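Local atomic coordinates of cytochrome C (PDB entry 5N1T), a protein that carries a covalently attached heme c and probably serves in electron transfer, as cytochromes c generally do. Residues 28-39 / 91-99. Residues are numbered along the deposited sequence; the frame is centred on the assembly and turned at random.
With HEC (heme c), chain F.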
loop_
_atom_site.group_PDB
_atom_site.type_symbol
_atom_site.label_atom_id
_atom_site.label_comp_id
_atom_site.label_asym_id
_atom_site.label_seq_id
_atom_site.Cartn_x
_atom_site.Cartn_y
_atom_site.Cartn_z
ATOM N N ASP B 28 -18.126 -18.058 -35.868
ATOM C CA ASP B 28 -18.433 -18.711 -34.548
ATOM C C ASP B 28 -17.920 -17.973 -33.300
ATOM O O ASP B 28 -16.990 -17.135 -33.372
ATOM C CB ASP B 28 -18.007 -20.199 -34.540
ATOM C CG ASP B 28 -16.489 -20.407 -34.586
ATOM O OD1 ASP B 28 -15.720 -19.528 -35.038
ATOM O OD2 ASP B 28 -16.062 -21.507 -34.178
ATOM N N LEU B 29 -18.545 -18.286 -32.167
ATOM C CA LEU B 29 -18.180 -17.690 -30.885
ATOM C C LEU B 29 -16.822 -18.219 -30.384
ATOM O O LEU B 29 -16.008 -17.461 -29.824
ATOM C CB LEU B 29 -19.293 -17.897 -29.854
ATOM C CG LEU B 29 -20.638 -17.230 -30.178
ATOM C CD1 LEU B 29 -21.687 -17.578 -29.126
ATOM C CD2 LEU B 29 -20.542 -15.721 -30.356
ATOM N N ARG B 30 -16.565 -19.509 -30.608
ATOM C CA ARG B 30 -15.252 -20.069 -30.321
ATOM C C ARG B 30 -14.114 -19.158 -30.786
ATOM O O ARG B 30 -13.256 -18.794 -29.982
ATOM C CB ARG B 30 -15.093 -21.472 -30.896
ATOM C CG ARG B 30 -13.711 -22.067 -30.696
ATOM C CD ARG B 30 -13.456 -22.354 -29.238
ATOM N NE ARG B 30 -12.124 -22.922 -29.070
ATOM C CZ ARG B 30 -11.324 -22.736 -28.017
ATOM N NH1 ARG B 30 -11.693 -21.972 -26.994
ATOM N NH2 ARG B 30 -10.129 -23.315 -28.003
ATOM N N GLY B 31 -14.117 -18.766 -32.057
ATOM C CA GLY B 31 -13.037 -17.936 -32.589
ATOM C C GLY B 31 -13.072 -16.550 -31.984
ATOM O O GLY B 31 -12.031 -15.919 -31.745
ATOM N N ALA B 32 -14.283 -16.068 -31.734
ATOM C CA ALA B 32 -14.482 -14.745 -31.177
ATOM C C ALA B 32 -13.867 -14.629 -29.769
ATOM O O ALA B 32 -13.272 -13.616 -29.438
ATOM C CB ALA B 32 -15.966 -14.406 -31.171
ATOM N N LEU B 33 -13.990 -15.693 -28.978
ATOM C CA LEU B 33 -13.464 -15.730 -27.615
ATOM C C LEU B 33 -11.964 -15.858 -27.610
ATOM O O LEU B 33 -11.313 -15.208 -26.784
ATOM C CB LEU B 33 -14.104 -16.850 -26.783
ATOM C CG LEU B 33 -15.599 -16.680 -26.523
ATOM C CD1 LEU B 33 -16.189 -17.865 -25.760
ATOM C CD2 LEU B 33 -15.884 -15.364 -25.802
ATOM N N LEU B 34 -11.427 -16.660 -28.539
ATOM C CA LEU B 34 -9.976 -16.843 -28.706
ATOM C C LEU B 34 -9.338 -15.535 -29.080
ATOM O O LEU B 34 -8.252 -15.214 -28.577
ATOM C CB LEU B 34 -9.635 -17.907 -29.744
ATOM C CG LEU B 34 -9.909 -19.362 -29.353
ATOM C CD1 LEU B 34 -9.842 -20.211 -30.604
ATOM C CD2 LEU B 34 -8.975 -19.925 -28.278
ATOM N N ALA B 35 -10.047 -14.767 -29.911
ATOM C CA ALA B 35 -9.540 -13.517 -30.461
ATOM C C ALA B 35 -9.790 -12.301 -29.559
ATOM O O ALA B 35 -8.915 -11.433 -29.433
ATOM C CB ALA B 35 -10.136 -13.296 -31.840
ATOM N N GLY B 36 -10.969 -12.246 -28.928
ATOM C CA GLY B 36 -11.412 -11.104 -28.090
ATOM C C GLY B 36 -10.377 -10.528 -27.119
ATOM O O GLY B 36 -10.279 -9.286 -26.937
ATOM N N ASN B 37 -9.593 -11.441 -26.528
ATOM C CA ASN B 37 -8.593 -11.102 -25.548
ATOM C C ASN B 37 -7.446 -10.286 -26.135
ATOM O O ASN B 37 -6.848 -9.451 -25.449
ATOM C CB ASN B 37 -8.126 -12.371 -24.831
ATOM C CG ASN B 37 -9.148 -12.864 -23.804
ATOM O OD1 ASN B 37 -9.465 -12.163 -22.844
ATOM N ND2 ASN B 37 -9.658 -14.073 -23.997
ATOM N N CYS B 38 -7.172 -10.485 -27.413
ATOM C CA CYS B 38 -6.144 -9.701 -28.106
ATOM C C CYS B 38 -6.493 -8.239 -28.126
ATOM O O CYS B 38 -5.603 -7.393 -28.086
ATOM C CB CYS B 38 -5.962 -10.182 -29.547
ATOM S SG CYS B 38 -5.809 -11.971 -29.665
ATOM N N TYR B 39 -7.787 -7.936 -28.175
ATOM C CA TYR B 39 -8.203 -6.543 -28.205
ATOM C C TYR B 39 -7.947 -5.879 -26.863
ATOM O O TYR B 39 -7.772 -4.669 -26.805
ATOM C CB TYR B 39 -9.656 -6.368 -28.678
ATOM C CG TYR B 39 -10.011 -7.097 -29.988
ATOM C CD1 TYR B 39 -9.176 -7.026 -31.111
ATOM C CD2 TYR B 39 -11.209 -7.852 -30.102
ATOM C CE1 TYR B 39 -9.499 -7.695 -32.285
ATOM C CE2 TYR B 39 -11.540 -8.513 -31.287
ATOM C CZ TYR B 39 -10.680 -8.431 -32.377
ATOM O OH TYR B 39 -10.980 -9.087 -33.569
ATOM N N GLU B 91 -5.636 -23.064 -32.652
ATOM C CA GLU B 91 -6.236 -21.867 -32.078
ATOM C C GLU B 91 -5.622 -20.608 -32.689
ATOM O O GLU B 91 -6.367 -19.684 -33.029
ATOM C CB GLU B 91 -6.107 -21.875 -30.563
ATOM C CG GLU B 91 -6.997 -22.907 -29.875
ATOM C CD GLU B 91 -6.559 -23.200 -28.448
ATOM O OE1 GLU B 91 -5.375 -22.939 -28.081
ATOM O OE2 GLU B 91 -7.419 -23.690 -27.689
ATOM N N ILE B 92 -4.290 -20.606 -32.853
ATOM C CA ILE B 92 -3.565 -19.541 -33.551
ATOM C C ILE B 92 -4.105 -19.247 -34.970
ATOM O O ILE B 92 -4.204 -18.075 -35.375
ATOM C CB ILE B 92 -2.047 -19.806 -33.517
ATOM C CG1 ILE B 92 -1.462 -19.208 -32.236
ATOM C CG2 ILE B 92 -1.338 -19.140 -34.671
ATOM C CD1 ILE B 92 -0.343 -20.007 -31.597
ATOM N N ALA B 93 -4.487 -20.300 -35.696
ATOM C CA ALA B 93 -5.120 -20.157 -37.013
ATOM C C ALA B 93 -6.502 -19.516 -36.883
ATOM O O ALA B 93 -6.791 -18.559 -37.609
ATOM C CB ALA B 93 -5.196 -21.493 -37.749
ATOM N N SER B 94 -7.337 -19.999 -35.956
ATOM C CA SER B 94 -8.649 -19.380 -35.693
ATOM C C SER B 94 -8.513 -17.890 -35.356
ATOM O O SER B 94 -9.214 -17.053 -35.919
ATOM C CB SER B 94 -9.393 -20.085 -34.560
ATOM O OG SER B 94 -10.206 -21.144 -35.006
ATOM N N ILE B 95 -7.596 -17.570 -34.449
ATOM C CA ILE B 95 -7.366 -16.197 -33.988
ATOM C C ILE B 95 -6.953 -15.338 -35.178
ATOM O O ILE B 95 -7.487 -14.229 -35.387
ATOM C CB ILE B 95 -6.287 -16.163 -32.870
ATOM C CG1 ILE B 95 -6.854 -16.702 -31.580
ATOM C CG2 ILE B 95 -5.741 -14.761 -32.603
ATOM C CD1 ILE B 95 -5.795 -17.391 -30.752
ATOM N N ALA B 96 -6.011 -15.882 -35.951
ATOM C CA ALA B 96 -5.451 -15.200 -37.109
ATOM C C ALA B 96 -6.592 -14.799 -38.074
ATOM O O ALA B 96 -6.822 -13.604 -38.310
ATOM C CB ALA B 96 -4.403 -16.086 -37.775
ATOM N N GLN B 97 -7.333 -15.804 -38.549
ATOM C CA GLN B 97 -8.503 -15.637 -39.405
ATOM C C GLN B 97 -9.447 -14.550 -38.882
ATOM O O GLN B 97 -9.618 -13.507 -39.522
ATOM C CB GLN B 97 -9.251 -16.974 -39.516
ATOM C CG GLN B 97 -10.221 -17.066 -40.685
ATOM C CD GLN B 97 -11.363 -18.036 -40.428
ATOM O OE1 GLN B 97 -12.536 -17.668 -40.522
ATOM N NE2 GLN B 97 -11.026 -19.278 -40.100
ATOM N N HIS B 98 -10.020 -14.800 -37.705
ATOM C CA HIS B 98 -11.004 -13.922 -37.087
ATOM C C HIS B 98 -10.594 -12.434 -36.973
ATOM O O HIS B 98 -11.420 -11.548 -37.239
ATOM C CB HIS B 98 -11.434 -14.501 -35.735
ATOM C CG HIS B 98 -12.614 -13.815 -35.131
ATOM N ND1 HIS B 98 -13.877 -14.375 -35.131
ATOM C CD2 HIS B 98 -12.723 -12.613 -34.501
ATOM C CE1 HIS B 98 -14.714 -13.541 -34.527
ATOM N NE2 HIS B 98 -14.040 -12.463 -34.141
ATOM N N ILE B 99 -9.341 -12.150 -36.625
ATOM C CA ILE B 99 -8.913 -10.744 -36.537
ATOM C C ILE B 99 -8.877 -10.066 -37.915
ATOM O O ILE B 99 -9.448 -8.989 -38.078
ATOM C CB ILE B 99 -7.630 -10.546 -35.689
ATOM C CG1 ILE B 99 -7.952 -10.805 -34.213
ATOM C CG2 ILE B 99 -7.076 -9.138 -35.827
ATOM C CD1 ILE B 99 -6.755 -11.259 -33.406
HETATM FE FE HEC F . -0.004 -8.946 -29.073
HETATM C CHA HEC F . 2.864 -7.677 -30.585
HETATM C CHB HEC F . -0.928 -10.334 -32.023
HETATM C CHC HEC F . -2.526 -10.725 -27.431
HETATM C CHD HEC F . 0.677 -7.214 -26.266
HETATM N NA HEC F . 0.851 -9.001 -30.973
HETATM C C1A HEC F . 1.960 -8.428 -31.447
HETATM C C2A HEC F . 2.244 -8.636 -32.894
HETATM C C3A HEC F . 1.102 -9.450 -33.314
HETATM C C4A HEC F . 0.337 -9.597 -32.054
HETATM C CMA HEC F . 0.750 -10.033 -34.647
HETATM C CAA HEC F . 3.403 -8.110 -33.704
HETATM C CBA HEC F . 2.864 -6.765 -34.198
HETATM C CGA HEC F . 3.766 -6.011 -35.166
HETATM O O1A HEC F . 4.974 -6.303 -35.287
HETATM O O2A HEC F . 3.265 -5.075 -35.833
HETATM N NB HEC F . -1.476 -10.317 -29.627
HETATM C C1B HEC F . -1.707 -10.755 -30.885
HETATM C C2B HEC F . -2.814 -11.706 -31.070
HETATM C C3B HEC F . -3.296 -11.870 -29.703
HETATM C C4B HEC F . -2.416 -10.956 -28.878
HETATM C CMB HEC F . -3.314 -12.396 -32.309
HETATM C CAB HEC F . -4.418 -12.813 -29.456
HETATM C CBB HEC F . -5.062 -13.147 -28.167
HETATM N NC HEC F . -0.820 -8.964 -27.151
HETATM C C1C HEC F . -1.841 -9.688 -26.639
HETATM C C2C HEC F . -2.167 -9.408 -25.205
HETATM C C3C HEC F . -1.164 -8.360 -24.882
HETATM C C4C HEC F . -0.427 -8.169 -26.142
HETATM C CMC HEC F . -3.228 -10.059 -24.369
HETATM C CAC HEC F . -0.865 -7.535 -23.673
HETATM C CBC HEC F . -1.496 -7.676 -22.341
HETATM N ND HEC F . 1.518 -7.672 -28.523
HETATM C C1D HEC F . 1.679 -7.096 -27.338
HETATM C C2D HEC F . 2.893 -6.255 -27.212
HETATM C C3D HEC F . 3.531 -6.397 -28.530
HETATM C C4D HEC F . 2.595 -7.293 -29.217
HETATM C CMD HEC F . 3.356 -5.430 -26.062
HETATM C CAD HEC F . 4.813 -5.825 -29.045
HETATM C CBD HEC F . 5.746 -7.031 -28.995
HETATM C CGD HEC F . 6.362 -7.322 -27.641
HETATM O O1D HEC F . 7.155 -6.496 -27.134
HETATM O O2D HEC F . 6.076 -8.403 -27.080
#
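H98 of helix 89-101 packs as a knob into the hole formed by G31, A32, A35 and Y39 of helix 29-42, at the crossing of N- and C-terminal helices that marks the cytochrome c fold. The axes of segments 29-39 and 91-99 pass 8.5 Å apart with a signed angle of -78°, and the CA atoms of A35 and I95 approach to 4.9 Å, evidence of a close, nearly perpendicular crossing. H98 CB stands 4.3 Å from both G31 O and A35 CB. Beyond it, CG lies near the same two atoms, ND1 near the G31-A32 peptide, CD2 against A35 CB with Y39 OH at the ring edge, and CE1 and NE2 against A32. The A32 CA sits 3.9 Å from the H98 ring centroid and 25° off its normal, which identifies a CH-pi contact over the face; H102 stacks on the same imidazole.

At the start of segment 91-99, R30 NH2 and E91 OE2 form a 2.8 Å salt bridge at the guanidinium edge, the guanidinium and carboxylate planes 60° apart, while L34 CD2 lies over a guanidinium face. I95 CG1 packs on L34 CB at 3.5 Å, and I95 CG2 meets the heme methyl CMB at 3.4 Å. C38 SG, covalently joined to the heme, has I99 CD1 3.9 Å away.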